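Local coordinates for D-aminoacyl-tRNA deacylase (Archaeoglobus fulgidus, PDB 1YQE), which probably hydrolyses D-aminoacyl-tRNAs to free tRNA and D-amino acids, a zinc-dependent reaction that counters the toxicity of mischarged tRNA, at residues A49-R54 with D59-K64. Numbering follows the deposited sequence.
Sequences AETKER and DHIDEK. With POP (pyrophosphate 2-), chain B.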
loop_
_atom_site.group_PDB
_atom_site.type_symbol
_atom_site.label_atom_id
_atom_site.label_comp_id
_atom_site.label_asym_id
_atom_site.label_seq_id
_atom_site.Cartn_x
_atom_site.Cartn_y
_atom_site.Cartn_z
ATOM N N ALA A 49 14.730 -8.058 0.963
ATOM C CA ALA A 49 14.614 -9.495 0.769
ATOM C C ALA A 49 14.150 -9.780 -0.647
ATOM O O ALA A 49 13.217 -9.150 -1.150
ATOM C CB ALA A 49 13.637 -10.095 1.775
ATOM N N GLU A 50 14.814 -10.737 -1.284
ATOM C CA GLU A 50 14.489 -11.122 -2.642
ATOM C C GLU A 50 13.933 -12.541 -2.601
ATOM O O GLU A 50 14.475 -13.410 -1.917
ATOM C CB GLU A 50 15.753 -11.061 -3.499
ATOM C CG GLU A 50 15.512 -10.804 -4.967
ATOM C CD GLU A 50 16.756 -10.288 -5.673
ATOM O OE1 GLU A 50 16.677 -10.007 -6.884
ATOM O OE2 GLU A 50 17.812 -10.160 -5.015
ATOM N N THR A 51 12.840 -12.765 -3.320
ATOM C CA THR A 51 12.208 -14.076 -3.368
ATOM C C THR A 51 11.908 -14.422 -4.820
ATOM O O THR A 51 11.747 -13.530 -5.651
ATOM C CB THR A 51 10.887 -14.089 -2.572
ATOM O OG1 THR A 51 10.313 -15.400 -2.621
ATOM C CG2 THR A 51 9.894 -13.089 -3.164
ATOM N N LYS A 52 11.845 -15.713 -5.126
ATOM C CA LYS A 52 11.555 -16.148 -6.485
ATOM C C LYS A 52 10.052 -16.273 -6.686
ATOM O O LYS A 52 9.580 -16.524 -7.791
ATOM C CB LYS A 52 12.244 -17.486 -6.785
ATOM C CG LYS A 52 13.764 -17.377 -6.925
ATOM C CD LYS A 52 14.387 -18.642 -7.513
ATOM C CE LYS A 52 14.369 -19.799 -6.523
ATOM N NZ LYS A 52 15.233 -19.525 -5.341
ATOM N N GLU A 53 9.301 -16.085 -5.610
ATOM C CA GLU A 53 7.848 -16.176 -5.676
ATOM C C GLU A 53 7.217 -14.933 -6.284
ATOM O O GLU A 53 7.745 -13.825 -6.166
ATOM C CB GLU A 53 7.259 -16.359 -4.281
ATOM C CG GLU A 53 7.750 -17.570 -3.522
ATOM C CD GLU A 53 7.142 -17.642 -2.140
ATOM O OE1 GLU A 53 7.480 -18.576 -1.383
ATOM O OE2 GLU A 53 6.323 -16.760 -1.808
ATOM N N ARG A 54 6.081 -15.131 -6.941
ATOM C CA ARG A 54 5.326 -14.028 -7.515
ATOM C C ARG A 54 4.688 -13.409 -6.267
ATOM O O ARG A 54 4.036 -14.109 -5.496
ATOM C CB ARG A 54 4.250 -14.579 -8.454
ATOM C CG ARG A 54 3.331 -13.538 -9.047
ATOM C CD ARG A 54 4.056 -12.634 -10.024
ATOM N NE ARG A 54 3.129 -11.761 -10.739
ATOM C CZ ARG A 54 2.117 -12.199 -11.478
ATOM N NH1 ARG A 54 1.899 -13.501 -11.598
ATOM N NH2 ARG A 54 1.325 -11.339 -12.103
ATOM N N ASP A 59 1.402 -15.464 -0.098
ATOM C CA ASP A 59 0.700 -15.562 1.185
ATOM C C ASP A 59 1.657 -16.115 2.248
ATOM O O ASP A 59 2.433 -17.032 1.971
ATOM C CB ASP A 59 -0.513 -16.498 1.066
ATOM C CG ASP A 59 -1.759 -15.798 0.527
ATOM O OD1 ASP A 59 -2.690 -16.505 0.078
ATOM O OD2 ASP A 59 -1.824 -14.554 0.560
ATOM N N HIS A 60 1.598 -15.551 3.453
ATOM C CA HIS A 60 2.439 -15.984 4.575
ATOM C C HIS A 60 3.936 -15.756 4.395
ATOM O O HIS A 60 4.742 -16.289 5.161
ATOM C CB HIS A 60 2.192 -17.468 4.874
ATOM C CG HIS A 60 0.785 -17.773 5.284
ATOM N ND1 HIS A 60 0.225 -17.275 6.439
ATOM C CD2 HIS A 60 -0.186 -18.493 4.674
ATOM C CE1 HIS A 60 -1.032 -17.674 6.524
ATOM N NE2 HIS A 60 -1.306 -18.413 5.465
ATOM N N ILE A 61 4.324 -14.957 3.408
ATOM C CA ILE A 61 5.745 -14.724 3.194
ATOM C C ILE A 61 6.381 -13.970 4.362
ATOM O O ILE A 61 7.589 -14.074 4.588
ATOM C CB ILE A 61 6.003 -13.961 1.880
ATOM C CG1 ILE A 61 7.489 -14.059 1.521
ATOM C CG2 ILE A 61 5.563 -12.507 2.014
ATOM C CD1 ILE A 61 7.837 -13.462 0.183
ATOM N N ASP A 62 5.578 -13.217 5.109
ATOM C CA ASP A 62 6.109 -12.485 6.253
ATOM C C ASP A 62 6.549 -13.464 7.339
ATOM O O ASP A 62 7.577 -13.254 7.991
ATOM C CB ASP A 62 5.076 -11.502 6.825
ATOM C CG ASP A 62 3.742 -12.158 7.138
ATOM O OD1 ASP A 62 3.010 -11.628 8.003
ATOM O OD2 ASP A 62 3.418 -13.193 6.513
ATOM N N GLU A 63 5.774 -14.533 7.525
ATOM C CA GLU A 63 6.097 -15.551 8.522
ATOM C C GLU A 63 7.378 -16.271 8.127
ATOM O O GLU A 63 8.214 -16.581 8.977
ATOM C CB GLU A 63 4.970 -16.583 8.641
ATOM C CG GLU A 63 3.602 -16.012 8.967
ATOM C CD GLU A 63 2.544 -17.094 9.120
ATOM O OE1 GLU A 63 2.509 -18.025 8.284
ATOM O OE2 GLU A 63 1.742 -17.009 10.075
ATOM N N LYS A 64 7.520 -16.546 6.832
ATOM C CA LYS A 64 8.696 -17.233 6.308
ATOM C C LYS A 64 9.967 -16.410 6.505
ATOM O O LYS A 64 10.999 -16.930 6.939
ATOM C CB LYS A 64 8.507 -17.524 4.817
ATOM C CG LYS A 64 7.314 -18.415 4.516
ATOM C CD LYS A 64 7.116 -18.602 3.027
ATOM C CE LYS A 64 5.925 -19.509 2.756
ATOM N NZ LYS A 64 5.722 -19.741 1.301
HETATM P P1 POP B . 0.952 -8.276 -11.533
HETATM O O1 POP B . 0.803 -8.184 -13.043
HETATM O O2 POP B . 2.374 -8.753 -11.215
HETATM O O3 POP B . -0.022 -9.284 -10.940
HETATM O O POP B . 0.797 -6.790 -10.807
HETATM P P2 POP B . -0.646 -5.992 -10.598
HETATM O O4 POP B . -1.815 -6.702 -11.227
HETATM O O5 POP B . -0.533 -4.616 -11.166
HETATM O O6 POP B . -0.764 -5.871 -8.997
HETATM O O HOH W 1 5.388 -17.257 0.562
#
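Thr51 and Ile61 meet tip to tip, CG2 of the threonine 3.9 Å from CD1 of the isoleucine, and this is the tight, buried side of the contact. Ile61 gets there on an extended chain, its CG1 anti to the backbone N (chi1 -165°), and Phe38 of strand 38-42 packs against both residues. Thr51 OG1 faces its own chain instead, accepting a nearly straight bond (169°) from Glu53 N at 3.2 Å in an ST turn just where the strand ends. The looser, wetter side belongs to Glu53, whose extended chain slides past Ile61 toward Lys64. The Glu53 OE1 to Lys64 NZ salt bridge is long (3.4 Å) and weak as a hydrogen bond. A water backs it up, donating to Glu53 OE2 (2.6 Å) and to Asp59 O while accepting from Lys64 NZ. Beyond the turn the pyrophosphate, also bonded to Arg79 NH1 and Ser81 N, takes two bonds on O2 from Arg54 NE and NH2, at 3.1 and 2.9 Å; a leucine here would probably cost O2 both bonds and leave the anion without this positive charge. This is the first half of a beta-alpha-beta crossover, strand 47-51 to helix 61-65 to strand 73-81, contributing Arg54 to the pyrophosphate pocket.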